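Local structure of TbpB (Actinobacillus pleuropneumoniae, 3HOL) at residues Leu23-Gly29 and Ser233-Tyr239; Val51-Gly55 and Val103-Gly107. The protein probably binds host transferrin at the bacterial surface as the lipoprotein part of a transferrin receptor used for iron acquisition. All coordinates share one frame; numbering follows the deposited sequence.

Contact 1 (Leu23-Gly29 and Ser233-Tyr239); sequences LMEPALG and SLEGGFY
The irregular 23-29 segment, which leads into strand 29-33, lies over the 233-239 part of a strand in the N-lobe beta barrel. At one end Leu23 and Met24 meet Ser233. Leu23 CD1 is 3.6 Å from Ser233 CB. The Ser233 hydroxyl has its polar partner on the next strand, at the Val251 amide. Met24 has CG beside its backbone N (chi1 -55°), and its chain bends again at chi2 and chi3. This folds the thioether down onto the strand backbone. Met24 SD lies 3.7 Å from Ser233 CA, and the Met24 CE methyl lies 3.4 Å from Leu234 O.

Two waters bridge the segments. One donates to Leu23 O and Ser233 O. The other donates to Met24 O and Glu235 OE2.

Glu235 stands up from the strand in the middle. CG is anti to the backbone N (chi1 -163°), and a bend at chi2 turns the carboxylate under the loop. There Glu235 OE2 comes within 3.5 Å of Pro26 CA. OE1 makes a salt bridge with Arg206, which probably favours the ionised carboxylate.

At the far end Tyr239 meets the loop backbone. Tyr239 OH is 2.7 Å from Leu28 O, at most a weak hydrogen bond. Ala27 O approaches the edge of the ring, 3.2 Å from Tyr239 OH. Arg206 also hydrogen-bonds this hydroxyl, so one guanidinium group serves both Glu235 and Tyr239. Ser233, Glu235 and Tyr239 point toward the loop. Gly237 falls on the same face but has no side chain. The contact is packing of an irregular segment on the wall of an antiparallel beta barrel.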
loop_
_atom_site.group_PDB
_atom_site.type_symbol
_atom_site.label_atom_id
_atom_site.label_comp_id
_atom_site.label_asym_id
_atom_site.label_seq_id
_atom_site.Cartn_x
_atom_site.Cartn_y
_atom_site.Cartn_z
ATOM N N LEU A 23 6.097 14.285 -5.785
ATOM C CA LEU A 23 6.901 13.104 -6.154
ATOM C C LEU A 23 6.847 12.035 -5.069
ATOM O O LEU A 23 7.536 10.998 -5.157
ATOM C CB LEU A 23 8.365 13.493 -6.398
ATOM C CG LEU A 23 8.622 14.338 -7.628
ATOM C CD1 LEU A 23 10.101 14.679 -7.682
ATOM C CD2 LEU A 23 8.175 13.514 -8.841
ATOM N N MET A 24 6.040 12.282 -4.046
ATOM C CA MET A 24 6.151 11.496 -2.830
ATOM C C MET A 24 4.925 10.602 -2.553
ATOM O O MET A 24 4.821 10.016 -1.479
ATOM C CB MET A 24 6.472 12.414 -1.642
ATOM C CG MET A 24 7.739 13.306 -1.857
ATOM S SD MET A 24 9.169 12.268 -2.311
ATOM C CE MET A 24 9.772 11.812 -0.715
ATOM N N GLU A 25 3.994 10.535 -3.497
ATOM C CA GLU A 25 2.803 9.691 -3.351
ATOM C C GLU A 25 3.184 8.218 -3.535
ATOM O O GLU A 25 3.949 7.896 -4.435
ATOM C CB GLU A 25 1.711 10.100 -4.362
ATOM C CG GLU A 25 1.019 11.470 -4.019
ATOM C CD GLU A 25 0.037 11.390 -2.826
ATOM O OE1 GLU A 25 -0.308 10.257 -2.401
ATOM O OE2 GLU A 25 -0.395 12.462 -2.295
ATOM N N PRO A 26 2.646 7.310 -2.682
ATOM C CA PRO A 26 2.916 5.892 -2.836
ATOM C C PRO A 26 2.180 5.339 -4.046
ATOM O O PRO A 26 1.103 5.837 -4.406
ATOM C CB PRO A 26 2.378 5.294 -1.519
ATOM C CG PRO A 26 1.250 6.222 -1.167
ATOM C CD PRO A 26 1.861 7.579 -1.472
ATOM N N ALA A 27 2.764 4.340 -4.710
ATOM C CA ALA A 27 2.053 3.640 -5.793
ATOM C C ALA A 27 2.642 2.246 -5.955
ATOM O O ALA A 27 3.722 2.018 -5.436
ATOM C CB ALA A 27 2.236 4.402 -7.092
ATOM N N LEU A 28 1.987 1.330 -6.687
ATOM C CA LEU A 28 2.621 0.028 -6.897
ATOM C C LEU A 28 3.960 0.238 -7.581
ATOM O O LEU A 28 4.919 -0.505 -7.333
ATOM C CB LEU A 28 1.729 -0.961 -7.675
ATOM C CG LEU A 28 0.473 -1.431 -6.922
ATOM C CD1 LEU A 28 -0.281 -2.481 -7.759
ATOM C CD2 LEU A 28 0.836 -2.016 -5.551
ATOM N N GLY A 29 4.014 1.226 -8.472
ATOM C CA GLY A 29 5.236 1.469 -9.240
ATOM C C GLY A 29 5.168 2.762 -10.033
ATOM O O GLY A 29 4.137 3.455 -10.016
ATOM N N SER A 233 13.809 13.510 -3.209
ATOM C CA SER A 233 12.561 12.840 -3.608
ATOM C C SER A 233 12.735 11.324 -3.716
ATOM O O SER A 233 12.256 10.677 -4.664
ATOM C CB SER A 233 12.021 13.422 -4.925
ATOM O OG SER A 233 12.973 13.227 -5.987
ATOM N N LEU A 234 13.435 10.748 -2.750
ATOM C CA LEU A 234 13.531 9.292 -2.699
ATOM C C LEU A 234 12.253 8.766 -2.062
ATOM O O LEU A 234 11.888 9.184 -0.956
ATOM C CB LEU A 234 14.747 8.846 -1.870
ATOM C CG LEU A 234 15.034 7.327 -1.958
ATOM C CD1 LEU A 234 16.553 7.053 -1.933
ATOM C CD2 LEU A 234 14.365 6.590 -0.838
ATOM N N GLU A 235 11.586 7.830 -2.727
ATOM C CA GLU A 235 10.351 7.243 -2.178
ATOM C C GLU A 235 10.257 5.855 -2.706
ATOM O O GLU A 235 10.471 5.614 -3.938
ATOM C CB GLU A 235 9.085 8.048 -2.584
ATOM C CG GLU A 235 7.774 7.788 -1.741
ATOM C CD GLU A 235 6.983 6.504 -2.077
ATOM O OE1 GLU A 235 7.209 5.859 -3.147
ATOM O OE2 GLU A 235 6.078 6.138 -1.261
ATOM N N GLY A 236 9.914 4.924 -1.809
ATOM C CA GLY A 236 9.674 3.547 -2.265
ATOM C C GLY A 236 8.829 2.786 -1.280
ATOM O O GLY A 236 8.268 3.391 -0.397
ATOM N N GLY A 237 8.743 1.466 -1.447
ATOM C CA GLY A 237 7.907 0.659 -0.583
ATOM C C GLY A 237 8.518 -0.698 -0.293
ATOM O O GLY A 237 9.435 -1.155 -1.017
ATOM N N PHE A 238 8.017 -1.306 0.783
ATOM C CA PHE A 238 8.261 -2.695 1.074
ATOM C C PHE A 238 7.149 -3.501 0.499
ATOM O O PHE A 238 5.997 -3.136 0.616
ATOM C CB PHE A 238 8.338 -2.900 2.588
ATOM C CG PHE A 238 9.511 -2.187 3.211
ATOM C CD1 PHE A 238 10.814 -2.704 3.043
ATOM C CD2 PHE A 238 9.321 -1.006 3.927
ATOM C CE1 PHE A 238 11.911 -2.073 3.615
ATOM C CE2 PHE A 238 10.429 -0.336 4.492
ATOM C CZ PHE A 238 11.738 -0.903 4.333
ATOM N N TYR A 239 7.518 -4.599 -0.145
ATOM C CA TYR A 239 6.555 -5.456 -0.822
ATOM C C TYR A 239 6.790 -6.919 -0.391
ATOM O O TYR A 239 7.863 -7.275 0.086
ATOM C CB TYR A 239 6.745 -5.351 -2.326
ATOM C CG TYR A 239 6.512 -3.971 -2.932
ATOM C CD1 TYR A 239 5.291 -3.653 -3.518
ATOM C CD2 TYR A 239 7.536 -3.019 -2.973
ATOM C CE1 TYR A 239 5.070 -2.409 -4.117
ATOM C CE2 TYR A 239 7.333 -1.748 -3.574
ATOM C CZ TYR A 239 6.086 -1.464 -4.159
ATOM O OH TYR A 239 5.830 -0.243 -4.770
HETATM O O HOH W 1 10.012 10.054 -6.086
HETATM O O HOH W 2 5.083 7.936 0.419
#

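Contact 2 (Val51-Gly55 and Val103-Gly107); sequences VITNG and VYYKG
Lys106 and Asn54 supply the polar part of this contact. The ammonium NZ of Lys106 donates a hydrogen bond of 3.0 Å to Asn54 O. It approaches from above the carbonyl plane, 49° out of it, with a C=O...N angle of 131°. The same NZ also bonds Asn56 O and Asp59 O, so three backbone carbonyls grip one buried lysine end. The Lys106 chain bends at chi3 (73°), which turns its tip toward the 54-59 loop. Asn54 helps to hold that loop in shape. Its OD1 accepts from the Asn56 amide, and its ND2 donates to Asp59 OD2. The amide carbon CG of Asn54 lies 3.9 Å from Lys106 NZ.

The apolar part is made by Ile52. Its side chain crosses that of Lys106 at about a right angle. The Ile52 CG2 methyl sits 4.1 Å from Lys106 CE. The Ile52 CD1 methyl reaches the other way along the strand, to 3.6 Å from Tyr105 O and 4.2 Å from Tyr104 CB.

Backbone meets backbone at the glycine ends. Gly55 CA lies 3.7 Å from Gly107 O, a buried carbonyl with no polar partner in the model.

Strands 50-52 and 101-107 belong to one five-stranded antiparallel sheet but are not neighbours in it. Strand 29-33 runs between them, and Val31 of that strand touches both Ile52 and Tyr104. Pro61 also touches this pair, from the loop after strand 50-52. Strand 84-91 pairs with the other edge of strand 101-107.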
loop_
_atom_site.group_PDB
_atom_site.type_symbol
_atom_site.label_atom_id
_atom_site.label_comp_id
_atom_site.label_asym_id
_atom_site.label_seq_id
_atom_site.Cartn_x
_atom_site.Cartn_y
_atom_site.Cartn_z
ATOM N N VAL A 51 2.333 6.744 -13.106
ATOM C CA VAL A 51 2.052 5.707 -12.113
ATOM C C VAL A 51 1.845 4.352 -12.784
ATOM O O VAL A 51 1.274 4.261 -13.844
ATOM C CB VAL A 51 0.833 6.083 -11.181
ATOM C CG1 VAL A 51 -0.349 6.575 -11.957
ATOM C CG2 VAL A 51 0.389 4.906 -10.361
ATOM N N ILE A 52 2.322 3.291 -12.150
ATOM C CA ILE A 52 1.978 1.941 -12.557
ATOM C C ILE A 52 0.916 1.351 -11.607
ATOM O O ILE A 52 1.092 1.397 -10.373
ATOM C CB ILE A 52 3.233 1.031 -12.518
ATOM C CG1 ILE A 52 4.243 1.508 -13.562
ATOM C CG2 ILE A 52 2.852 -0.417 -12.812
ATOM C CD1 ILE A 52 5.577 0.715 -13.618
ATOM N N THR A 53 -0.137 0.771 -12.187
ATOM C CA THR A 53 -1.259 0.145 -11.437
ATOM C C THR A 53 -1.302 -1.388 -11.548
ATOM O O THR A 53 -2.109 -2.044 -10.893
ATOM C CB THR A 53 -2.626 0.732 -11.909
ATOM O OG1 THR A 53 -2.834 0.443 -13.295
ATOM C CG2 THR A 53 -2.651 2.225 -11.728
ATOM N N ASN A 54 -0.425 -1.947 -12.376
ATOM C CA ASN A 54 -0.299 -3.382 -12.648
ATOM C C ASN A 54 0.915 -3.870 -11.824
ATOM O O ASN A 54 2.048 -3.457 -12.117
ATOM C CB ASN A 54 -0.057 -3.562 -14.174
ATOM C CG ASN A 54 0.205 -4.992 -14.582
ATOM O OD1 ASN A 54 0.149 -5.894 -13.765
ATOM N ND2 ASN A 54 0.490 -5.211 -15.873
ATOM N N GLY A 55 0.676 -4.712 -10.810
ATOM C CA GLY A 55 1.744 -5.342 -10.008
ATOM C C GLY A 55 2.325 -6.646 -10.546
ATOM O O GLY A 55 3.144 -7.273 -9.866
ATOM N N VAL A 103 12.399 3.649 -18.063
ATOM C CA VAL A 103 13.017 3.138 -16.808
ATOM C C VAL A 103 11.871 3.073 -15.783
ATOM O O VAL A 103 11.027 4.008 -15.709
ATOM C CB VAL A 103 14.177 4.056 -16.348
ATOM C CG1 VAL A 103 14.824 3.560 -15.005
ATOM C CG2 VAL A 103 15.283 4.148 -17.479
ATOM N N TYR A 104 11.821 1.991 -15.000
ATOM C CA TYR A 104 10.674 1.765 -14.096
ATOM C C TYR A 104 11.030 0.956 -12.839
ATOM O O TYR A 104 12.083 0.280 -12.765
ATOM C CB TYR A 104 9.580 1.019 -14.867
ATOM C CG TYR A 104 9.957 -0.427 -15.111
ATOM C CD1 TYR A 104 9.512 -1.439 -14.238
ATOM C CD2 TYR A 104 10.809 -0.777 -16.151
ATOM C CE1 TYR A 104 9.907 -2.755 -14.415
ATOM C CE2 TYR A 104 11.183 -2.088 -16.348
ATOM C CZ TYR A 104 10.744 -3.066 -15.454
ATOM O OH TYR A 104 11.109 -4.377 -15.623
ATOM N N TYR A 105 10.173 1.041 -11.833
ATOM C CA TYR A 105 10.090 -0.048 -10.833
ATOM C C TYR A 105 8.645 -0.373 -10.614
ATOM O O TYR A 105 7.772 0.496 -10.801
ATOM C CB TYR A 105 10.723 0.342 -9.496
ATOM C CG TYR A 105 9.838 1.182 -8.553
ATOM C CD1 TYR A 105 9.034 0.571 -7.565
ATOM C CD2 TYR A 105 9.870 2.580 -8.605
ATOM C CE1 TYR A 105 8.217 1.342 -6.692
ATOM C CE2 TYR A 105 9.091 3.374 -7.709
ATOM C CZ TYR A 105 8.280 2.721 -6.746
ATOM O OH TYR A 105 7.507 3.450 -5.896
ATOM N N LYS A 106 8.386 -1.597 -10.136
ATOM C CA LYS A 106 7.065 -1.935 -9.650
ATOM C C LYS A 106 7.143 -3.055 -8.624
ATOM O O LYS A 106 8.192 -3.718 -8.472
ATOM C CB LYS A 106 6.170 -2.373 -10.814
ATOM C CG LYS A 106 6.752 -3.622 -11.555
ATOM C CD LYS A 106 5.689 -4.398 -12.333
ATOM C CE LYS A 106 5.234 -3.699 -13.559
ATOM N NZ LYS A 106 4.037 -4.412 -14.168
ATOM N N GLY A 107 6.041 -3.235 -7.910
ATOM C CA GLY A 107 5.890 -4.319 -6.929
ATOM C C GLY A 107 4.444 -4.724 -6.741
ATOM O O GLY A 107 3.520 -3.984 -7.110
#

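Strand 29-33 joins the two contacts, whose centres are about 10 Å apart. Contact 1 runs into its start at Gly29, and contact 2 links the strands on its two sides. Leu28 O probably accepts a hydrogen bond from the Gly107 amide, and Gly29 O one from the Ile52 amide. Tyr239 packs against Tyr105 and Gly107, so the barrel wall meets the five-stranded sheet here. Contact 2 is the more buried. It joins strand 50-52 and the loop after it to strand 101-107 of the same sheet, with direct lysine-to-carbonyl bonding. Contact 1 is partly buried and joins a loop to the barrel. It relies on water bridges, thioether packing and polar groups shared with Arg206.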